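Local coordinates for protein sensory transduction histidine kinase, putative (Borrelia burgdorferi, PDB 5BWJ) that probably acts as a hybrid histidine kinase that uses ATP to phosphorylate a protein histidine, with this periplasmic Venus flytrap domain sensing small molecules, at residues B[4-9]-B[196-201]; B[37-42]-B[200-205]; B[64-69]-B[77-82]. One frame throughout, in Å; residues are numbered along the deposited sequence.

Chain order puts 4-9 first, at the start of strand 6-13, and contact 1 closes a very long loop when the short helix 197-200 returns to it. Contact 2 starts later, on helix 32-42, and ends on 200-205, so the two loops end on the same late stretch, sharing Lys200 and Asn201. Contact 3 closes a short loop between strands 65-69 and 79-94 and is nested inside both. Phe8 of contact 1 packs on Leu202 and Trp39 of contact 2, while Ile65 of 64-69 meets Leu202 and Leu204. Contacts 1 and 2 tie 196-205 to strand 6-13 and to helix 32-42, while contact 3 joins two strands of the same sheet.

Contact 1 of 3, residues B[4-9]-B[196-201]; sequences SKDIFK and PEIVKN
The backbones of Phe8 and Val199 come within 8.1 Å of each other, CA to CA, and those of Asp6 and Ile198 within 9.1 Å. These spacings leave the contact to side chains, and no hydrogen bond joins the two segments. Segment 4-9 is extended strand from about Asp6, whereas 196-201 makes a single helical turn with Pro196 at the N-cap and Lys200 N bonded to Pro196 O at 3.1 Å. Asp6 and Phe8, two apart on the strand, both point toward the helix, and Ile198 points back at them. Its CG1 is anti to the backbone N (chi1 -178°) and CD1 continues the extended course (chi2 170°), which carries the methyl to the strand. There Ile198 CD1 lies 3.5 Å from Asp6 OD2, a van der Waals contact of the methyl with the carboxylate, the two side chains approaching from opposite directions. Ile198 CG1 sits 3.7 Å from Phe8 CZ, at the ring edge and close to its plane. Val199 adds a looser touch, its CG2 being 4.4 Å from Phe8 CE1. Burial falls off across the patch: Phe8 and Val199 are buried, Ile198 exposed. Phe8 bonds through its backbone to Asp46 and Met48, and Lys9 to Ile65, placing strand 6-13 between two parallel neighbours. The arrangement is helix-on-sheet packing of an alpha/beta lobe in a Venus flytrap fold.

Contact 2 of 3, residues B[37-42]-B[200-205]; sequences DKWAKD and KNLNLD. With NO3 (nitrate ion), chain I.
Trp39, on helix 32-42, meets Asn203 O and Leu202 at the edge of its indole, with Leu204 alongside. From CB the side chain leaves with CG beside the carbonyl carbon (chi1 175°), directing the ring toward segment 200-205. CD1 passes 3.7 Å from Asn203 O, and the next atom makes the polar contact: NE1 donates to Asn203 O at 2.8 Å. The N-H points almost straight at the oxygen (173°), which lies in the indole plane, although the nitrogen is tilted 23° from the plane of that carbonyl. Farther along, CZ2 meets Leu204 CD2 at 3.7 Å, on a slanting approach. At the far end of the six-membered ring, CH2 is 4.0 Å from Leu202 CD1, which comes in near the ring plane while the two side chains cross at about a right angle. Phe10 meets the same indole edge-to-face, and Tyr209 also meets it, with the ring planes steeply inclined. Immediately after the carbonyl, Leu204 N turns to a nitrate, probably from the crystallisation liquor, and bonds to its O2 at 3.2 Å. On the helix, Lys38 makes a salt bridge with Asp180 of the second subunit. One nearly linear bond therefore satisfies the buried indole N-H and helps to hold the ring in its rotation, while leucine methyls pack against its hydrocarbon end and tie an irregular loop to the helix.

Contact 3 of 3, residues B[64-69]-B[77-82]; sequences AIYLGL and DFFYFK
Phe79 turns an edge to one face of Tyr66: its CE1 stands 3.5 Å from Tyr66 CD1, above the ring plane and offset toward the rim. The pair is a T-shaped, edge-to-face contact, the planes making 70° and the ring centroids lying 5.0 Å apart. One face of Phe79 is in turn covered by Leu69, whose CD1 sits 3.9 Å from the ring centroid and only 9° off the normal, a well-centred CH-pi contact. Leu69 CG is opposite the carbonyl carbon and the chain runs on extended to CD1 (chi2 -178°), which carries that methyl over the ring. Across the sheet the backbones are far apart, with Tyr66 CA and Phe79 CA at 9.0 Å and no hydrogen bond between the segments. The spacing fits the topology: strands 65-69 and 79-94 both pair antiparallel with strand 184-192 in the same mixed sheet, Tyr66 bonding by its backbone to Ala190, on which Phe81 also packs. At Gly68 the chain turns a corner, after which Leu69 again points toward 77-82. Leu69 CB lies 4.0 Å from Phe81 CE2, approaching that ring obliquely. Phe81 starts off to the side, and the outer part of its ring provides the touch. The hydroxyl of Tyr66 is hydrogen-bonded to Glu61 N, which holds the polar end of the ring. Leu55 touches both Tyr66 and Leu69.

Contact 1 of 3, residues B[4-9]-B[196-201]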
loop_
_atom_site.group_PDB
_atom_site.type_symbol
_atom_site.label_atom_id
_atom_site.label_comp_id
_atom_site.label_asym_id
_atom_site.label_seq_id
_atom_site.Cartn_x
_atom_site.Cartn_y
_atom_site.Cartn_z
ATOM N N SER B 4 12.200 -36.311 2.350
ATOM C CA SER B 4 13.017 -35.334 3.061
ATOM C C SER B 4 12.473 -33.922 2.872
ATOM O O SER B 4 12.334 -33.447 1.746
ATOM C CB SER B 4 14.468 -35.403 2.582
ATOM N N LYS B 5 12.168 -33.257 3.982
ATOM C CA LYS B 5 11.658 -31.891 3.934
ATOM C C LYS B 5 12.771 -30.919 3.560
ATOM O O LYS B 5 13.798 -30.843 4.236
ATOM C CB LYS B 5 11.042 -31.498 5.280
ATOM C CG LYS B 5 10.371 -30.130 5.274
ATOM C CD LYS B 5 9.830 -29.756 6.644
ATOM C CE LYS B 5 8.607 -30.576 7.015
ATOM N NZ LYS B 5 8.043 -30.152 8.326
ATOM N N ASP B 6 12.557 -30.179 2.478
ATOM C CA ASP B 6 13.540 -29.217 1.990
ATOM C C ASP B 6 13.557 -27.959 2.849
ATOM O O ASP B 6 12.590 -27.664 3.553
ATOM C CB ASP B 6 13.242 -28.842 0.536
ATOM C CG ASP B 6 13.296 -30.032 -0.399
ATOM O OD1 ASP B 6 14.157 -30.915 -0.194
ATOM O OD2 ASP B 6 12.478 -30.084 -1.340
ATOM N N ILE B 7 14.662 -27.222 2.777
ATOM C CA ILE B 7 14.803 -25.956 3.488
ATOM C C ILE B 7 15.232 -24.865 2.506
ATOM O O ILE B 7 16.146 -25.067 1.707
ATOM C CB ILE B 7 15.818 -26.070 4.647
ATOM C CG1 ILE B 7 16.044 -24.704 5.301
ATOM C CG2 ILE B 7 17.139 -26.661 4.158
ATOM C CD1 ILE B 7 16.764 -24.777 6.631
ATOM N N PHE B 8 14.554 -23.720 2.557
ATOM C CA PHE B 8 14.813 -22.625 1.624
ATOM C C PHE B 8 15.064 -21.312 2.354
ATOM O O PHE B 8 14.430 -21.016 3.366
ATOM C CB PHE B 8 13.643 -22.464 0.651
ATOM C CG PHE B 8 13.419 -23.660 -0.228
ATOM C CD1 PHE B 8 14.286 -23.942 -1.271
ATOM C CD2 PHE B 8 12.340 -24.503 -0.014
ATOM C CE1 PHE B 8 14.086 -25.044 -2.081
ATOM C CE2 PHE B 8 12.132 -25.606 -0.823
ATOM C CZ PHE B 8 13.007 -25.876 -1.857
ATOM N N LYS B 9 15.995 -20.528 1.822
ATOM C CA LYS B 9 16.368 -19.250 2.414
ATOM C C LYS B 9 15.700 -18.094 1.677
ATOM O O LYS B 9 15.804 -17.980 0.455
ATOM C CB LYS B 9 17.888 -19.087 2.393
ATOM C CG LYS B 9 18.406 -17.866 3.128
ATOM C CD LYS B 9 19.925 -17.894 3.210
ATOM C CE LYS B 9 20.468 -16.754 4.052
ATOM N NZ LYS B 9 21.949 -16.832 4.199
ATOM N N PRO B 196 19.752 -23.000 -7.946
ATOM C CA PRO B 196 19.629 -24.459 -8.036
ATOM C C PRO B 196 18.333 -24.887 -8.716
ATOM O O PRO B 196 17.358 -24.136 -8.698
ATOM C CB PRO B 196 19.648 -24.908 -6.571
ATOM C CG PRO B 196 20.285 -23.794 -5.829
ATOM C CD PRO B 196 19.891 -22.550 -6.549
ATOM N N GLU B 197 18.328 -26.080 -9.304
ATOM C CA GLU B 197 17.147 -26.595 -9.988
ATOM C C GLU B 197 15.967 -26.723 -9.027
ATOM O O GLU B 197 14.814 -26.545 -9.420
ATOM C CB GLU B 197 17.450 -27.952 -10.627
ATOM N N ILE B 198 16.266 -27.030 -7.770
ATOM C CA ILE B 198 15.234 -27.197 -6.754
ATOM C C ILE B 198 14.507 -25.878 -6.491
ATOM O O ILE B 198 13.326 -25.874 -6.146
ATOM C CB ILE B 198 15.825 -27.739 -5.429
ATOM C CG1 ILE B 198 14.716 -27.959 -4.396
ATOM C CG2 ILE B 198 16.895 -26.795 -4.885
ATOM C CD1 ILE B 198 15.169 -28.702 -3.153
ATOM N N VAL B 199 15.213 -24.765 -6.664
ATOM C CA VAL B 199 14.629 -23.445 -6.454
ATOM C C VAL B 199 13.822 -23.018 -7.676
ATOM O O VAL B 199 12.729 -22.467 -7.545
ATOM C CB VAL B 199 15.715 -22.385 -6.158
ATOM C CG1 VAL B 199 15.095 -20.997 -5.991
ATOM C CG2 VAL B 199 16.500 -22.764 -4.912
ATOM N N LYS B 200 14.364 -23.276 -8.862
ATOM C CA LYS B 200 13.710 -22.889 -10.106
ATOM C C LYS B 200 12.371 -23.600 -10.290
ATOM O O LYS B 200 11.490 -23.104 -10.993
ATOM C CB LYS B 200 14.617 -23.186 -11.301
ATOM C CG LYS B 200 15.856 -22.310 -11.374
ATOM C CD LYS B 200 16.672 -22.617 -12.619
ATOM C CE LYS B 200 17.839 -21.656 -12.776
ATOM N NZ LYS B 200 18.668 -21.968 -13.973
ATOM N N ASN B 201 12.223 -24.758 -9.655
ATOM C CA ASN B 201 11.003 -25.547 -9.777
ATOM C C ASN B 201 9.921 -25.095 -8.802
ATOM O O ASN B 201 8.756 -25.468 -8.942
ATOM C CB ASN B 201 11.307 -27.031 -9.555
#

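Contact 2 of 3, residues B[37-42]-B[200-205]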
loop_
_atom_site.group_PDB
_atom_site.type_symbol
_atom_site.label_atom_id
_atom_site.label_comp_id
_atom_site.label_asym_id
_atom_site.label_seq_id
_atom_site.Cartn_x
_atom_site.Cartn_y
_atom_site.Cartn_z
ATOM N N ASP B 37 5.239 -18.789 6.152
ATOM C CA ASP B 37 4.911 -19.996 6.904
ATOM C C ASP B 37 3.791 -20.774 6.217
ATOM O O ASP B 37 3.793 -22.003 6.214
ATOM C CB ASP B 37 4.505 -19.648 8.338
ATOM C CG ASP B 37 5.688 -19.235 9.200
ATOM O OD1 ASP B 37 6.818 -19.696 8.934
ATOM O OD2 ASP B 37 5.487 -18.450 10.150
ATOM N N LYS B 38 2.835 -20.055 5.637
ATOM C CA LYS B 38 1.750 -20.696 4.901
ATOM C C LYS B 38 2.279 -21.359 3.635
ATOM O O LYS B 38 1.967 -22.519 3.355
ATOM C CB LYS B 38 0.659 -19.684 4.546
ATOM C CG LYS B 38 -0.243 -19.306 5.706
ATOM C CD LYS B 38 -1.464 -18.548 5.218
ATOM C CE LYS B 38 -2.511 -18.418 6.306
ATOM N NZ LYS B 38 -3.807 -17.936 5.756
ATOM N N TRP B 39 3.077 -20.617 2.874
ATOM C CA TRP B 39 3.688 -21.143 1.658
ATOM C C TRP B 39 4.525 -22.377 1.966
ATOM O O TRP B 39 4.558 -23.329 1.186
ATOM C CB TRP B 39 4.556 -20.075 0.989
ATOM C CG TRP B 39 5.321 -20.576 -0.203
ATOM C CD1 TRP B 39 4.931 -20.523 -1.510
ATOM C CD2 TRP B 39 6.612 -21.201 -0.195
ATOM N NE1 TRP B 39 5.896 -21.077 -2.315
ATOM C CE2 TRP B 39 6.939 -21.502 -1.533
ATOM C CE3 TRP B 39 7.521 -21.535 0.813
ATOM C CZ2 TRP B 39 8.135 -22.122 -1.887
ATOM C CZ3 TRP B 39 8.708 -22.149 0.459
ATOM C CH2 TRP B 39 9.004 -22.437 -0.880
ATOM N N ALA B 40 5.195 -22.353 3.112
ATOM C CA ALA B 40 6.089 -23.434 3.507
ATOM C C ALA B 40 5.314 -24.724 3.734
ATOM O O ALA B 40 5.758 -25.805 3.344
ATOM C CB ALA B 40 6.857 -23.050 4.762
ATOM N N LYS B 41 4.149 -24.599 4.364
ATOM C CA LYS B 41 3.317 -25.753 4.684
ATOM C C LYS B 41 2.853 -26.480 3.425
ATOM O O LYS B 41 2.915 -27.706 3.354
ATOM C CB LYS B 41 2.107 -25.318 5.513
ATOM N N ASP B 42 2.390 -25.725 2.434
ATOM C CA ASP B 42 1.875 -26.318 1.203
ATOM C C ASP B 42 2.980 -26.931 0.350
ATOM O O ASP B 42 2.739 -27.886 -0.388
ATOM C CB ASP B 42 1.115 -25.273 0.381
ATOM C CG ASP B 42 -0.247 -24.943 0.966
ATOM O OD1 ASP B 42 -0.666 -25.611 1.934
ATOM O OD2 ASP B 42 -0.907 -24.020 0.444
ATOM N N LYS B 200 14.364 -23.276 -8.862
ATOM C CA LYS B 200 13.710 -22.889 -10.106
ATOM C C LYS B 200 12.371 -23.600 -10.290
ATOM O O LYS B 200 11.490 -23.104 -10.993
ATOM C CB LYS B 200 14.617 -23.186 -11.301
ATOM C CG LYS B 200 15.856 -22.310 -11.374
ATOM C CD LYS B 200 16.672 -22.617 -12.619
ATOM C CE LYS B 200 17.839 -21.656 -12.776
ATOM N NZ LYS B 200 18.668 -21.968 -13.973
ATOM N N ASN B 201 12.223 -24.758 -9.655
ATOM C CA ASN B 201 11.003 -25.547 -9.777
ATOM C C ASN B 201 9.921 -25.095 -8.802
ATOM O O ASN B 201 8.756 -25.468 -8.942
ATOM C CB ASN B 201 11.307 -27.031 -9.555
ATOM N N LEU B 202 10.307 -24.295 -7.814
ATOM C CA LEU B 202 9.361 -23.812 -6.817
ATOM C C LEU B 202 8.306 -22.905 -7.432
ATOM O O LEU B 202 8.601 -22.100 -8.315
ATOM C CB LEU B 202 10.084 -23.053 -5.703
ATOM C CG LEU B 202 10.974 -23.852 -4.752
ATOM C CD1 LEU B 202 11.654 -22.904 -3.780
ATOM C CD2 LEU B 202 10.171 -24.905 -4.004
ATOM N N ASN B 203 7.072 -23.050 -6.958
ATOM C CA ASN B 203 6.010 -22.103 -7.264
ATOM C C ASN B 203 6.018 -21.003 -6.209
ATOM O O ASN B 203 5.569 -21.213 -5.083
ATOM C CB ASN B 203 4.651 -22.804 -7.309
ATOM C CG ASN B 203 3.521 -21.864 -7.686
ATOM O OD1 ASN B 203 3.753 -20.759 -8.178
ATOM N ND2 ASN B 203 2.286 -22.302 -7.462
ATOM N N LEU B 204 6.547 -19.840 -6.577
ATOM C CA LEU B 204 6.732 -18.743 -5.632
ATOM C C LEU B 204 5.615 -17.707 -5.723
ATOM O O LEU B 204 5.869 -16.503 -5.674
ATOM C CB LEU B 204 8.088 -18.072 -5.868
ATOM C CG LEU B 204 9.311 -18.980 -5.705
ATOM C CD1 LEU B 204 10.586 -18.222 -6.037
ATOM C CD2 LEU B 204 9.385 -19.550 -4.297
ATOM N N ASP B 205 4.380 -18.180 -5.848
ATOM C CA ASP B 205 3.223 -17.292 -5.868
ATOM C C ASP B 205 2.785 -17.011 -4.432
ATOM O O ASP B 205 1.794 -17.561 -3.951
ATOM C CB ASP B 205 2.078 -17.905 -6.682
ATOM C CG ASP B 205 1.003 -16.890 -7.042
ATOM O OD1 ASP B 205 0.969 -15.803 -6.425
ATOM O OD2 ASP B 205 0.190 -17.179 -7.944
HETATM N N NO3 I . 6.031 -18.309 -9.603
HETATM O O1 NO3 I . 5.086 -18.219 -8.769
HETATM O O2 NO3 I . 6.682 -19.389 -9.708
HETATM O O3 NO3 I . 6.327 -17.320 -10.333
#

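Contact 3 of 3, residues B[64-69]-B[77-82]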
loop_
_atom_site.group_PDB
_atom_site.type_symbol
_atom_site.label_atom_id
_atom_site.label_comp_id
_atom_site.label_asym_id
_atom_site.label_seq_id
_atom_site.Cartn_x
_atom_site.Cartn_y
_atom_site.Cartn_z
ATOM N N ALA B 64 19.176 -18.529 -2.643
ATOM C CA ALA B 64 18.239 -17.712 -1.879
ATOM C C ALA B 64 17.145 -17.114 -2.758
ATOM O O ALA B 64 17.367 -16.812 -3.930
ATOM C CB ALA B 64 18.986 -16.606 -1.153
ATOM N N ILE B 65 15.965 -16.949 -2.170
ATOM C CA ILE B 65 14.836 -16.315 -2.839
ATOM C C ILE B 65 14.729 -14.876 -2.342
ATOM O O ILE B 65 14.614 -14.636 -1.140
ATOM C CB ILE B 65 13.524 -17.074 -2.574
ATOM C CG1 ILE B 65 13.686 -18.552 -2.947
ATOM C CG2 ILE B 65 12.375 -16.445 -3.358
ATOM C CD1 ILE B 65 12.549 -19.434 -2.485
ATOM N N TYR B 66 14.767 -13.923 -3.269
ATOM C CA TYR B 66 14.868 -12.509 -2.918
ATOM C C TYR B 66 13.540 -11.763 -3.009
ATOM O O TYR B 66 12.857 -11.806 -4.034
ATOM C CB TYR B 66 15.899 -11.826 -3.816
ATOM C CG TYR B 66 17.326 -12.207 -3.494
ATOM C CD1 TYR B 66 17.861 -13.409 -3.937
ATOM C CD2 TYR B 66 18.136 -11.365 -2.748
ATOM C CE1 TYR B 66 19.164 -13.761 -3.643
ATOM C CE2 TYR B 66 19.439 -11.706 -2.450
ATOM C CZ TYR B 66 19.949 -12.904 -2.899
ATOM O OH TYR B 66 21.248 -13.244 -2.599
ATOM N N LEU B 67 13.194 -11.079 -1.922
ATOM C CA LEU B 67 12.024 -10.210 -1.870
ATOM C C LEU B 67 12.471 -8.769 -1.644
ATOM O O LEU B 67 13.487 -8.524 -0.994
ATOM C CB LEU B 67 11.068 -10.646 -0.756
ATOM C CG LEU B 67 10.612 -12.108 -0.757
ATOM C CD1 LEU B 67 9.576 -12.344 0.334
ATOM C CD2 LEU B 67 10.052 -12.509 -2.106
ATOM N N GLY B 68 11.708 -7.822 -2.181
ATOM C CA GLY B 68 12.013 -6.410 -2.021
ATOM C C GLY B 68 12.807 -5.829 -3.175
ATOM O O GLY B 68 13.319 -4.714 -3.081
ATOM N N LEU B 69 12.917 -6.588 -4.262
ATOM C CA LEU B 69 13.602 -6.115 -5.460
ATOM C C LEU B 69 12.591 -5.731 -6.529
ATOM O O LEU B 69 11.537 -6.355 -6.653
ATOM C CB LEU B 69 14.551 -7.183 -6.010
ATOM C CG LEU B 69 15.659 -7.680 -5.080
ATOM C CD1 LEU B 69 16.524 -8.696 -5.808
ATOM C CD2 LEU B 69 16.507 -6.526 -4.559
ATOM N N ASP B 77 20.401 -8.613 -15.147
ATOM C CA ASP B 77 21.521 -9.420 -15.620
ATOM C C ASP B 77 22.014 -10.394 -14.544
ATOM O O ASP B 77 23.059 -11.025 -14.707
ATOM C CB ASP B 77 22.675 -8.518 -16.069
ATOM C CG ASP B 77 22.283 -7.583 -17.201
ATOM O OD1 ASP B 77 21.432 -7.967 -18.032
ATOM O OD2 ASP B 77 22.832 -6.462 -17.263
ATOM N N PHE B 78 21.262 -10.512 -13.451
ATOM C CA PHE B 78 21.641 -11.388 -12.340
ATOM C C PHE B 78 20.444 -12.140 -11.756
ATOM O O PHE B 78 20.601 -13.234 -11.210
ATOM C CB PHE B 78 22.322 -10.576 -11.234
ATOM N N PHE B 79 19.255 -11.550 -11.872
ATOM C CA PHE B 79 18.038 -12.131 -11.308
ATOM C C PHE B 79 16.989 -12.452 -12.368
ATOM O O PHE B 79 16.933 -11.813 -13.420
ATOM C CB PHE B 79 17.424 -11.181 -10.279
ATOM C CG PHE B 79 18.254 -11.004 -9.046
ATOM C CD1 PHE B 79 18.182 -11.924 -8.014
ATOM C CD2 PHE B 79 19.100 -9.917 -8.912
ATOM C CE1 PHE B 79 18.940 -11.765 -6.873
ATOM C CE2 PHE B 79 19.862 -9.753 -7.775
ATOM C CZ PHE B 79 19.783 -10.678 -6.753
ATOM N N TYR B 80 16.164 -13.450 -12.068
ATOM C CA TYR B 80 14.958 -13.728 -12.837
ATOM C C TYR B 80 13.758 -13.332 -11.989
ATOM O O TYR B 80 13.517 -13.917 -10.931
ATOM C CB TYR B 80 14.881 -15.204 -13.232
ATOM N N PHE B 81 13.022 -12.323 -12.443
ATOM C CA PHE B 81 11.868 -11.821 -11.704
ATOM C C PHE B 81 10.627 -12.656 -12.003
ATOM O O PHE B 81 10.249 -12.834 -13.159
ATOM C CB PHE B 81 11.626 -10.350 -12.039
ATOM C CG PHE B 81 12.709 -9.435 -11.543
ATOM C CD1 PHE B 81 13.844 -9.206 -12.302
ATOM C CD2 PHE B 81 12.596 -8.811 -10.311
ATOM C CE1 PHE B 81 14.843 -8.368 -11.845
ATOM C CE2 PHE B 81 13.591 -7.972 -9.850
ATOM C CZ PHE B 81 14.716 -7.750 -10.616
ATOM N N LYS B 82 9.999 -13.153 -10.942
ATOM C CA LYS B 82 8.925 -14.132 -11.055
ATOM C C LYS B 82 7.566 -13.513 -10.702
ATOM O O LYS B 82 7.219 -12.441 -11.201
ATOM C CB LYS B 82 9.223 -15.336 -10.152
ATOM C CG LYS B 82 10.593 -15.973 -10.379
ATOM C CD LYS B 82 10.554 -17.050 -11.453
ATOM C CE LYS B 82 9.926 -18.335 -10.932
ATOM N NZ LYS B 82 10.046 -19.456 -11.905
#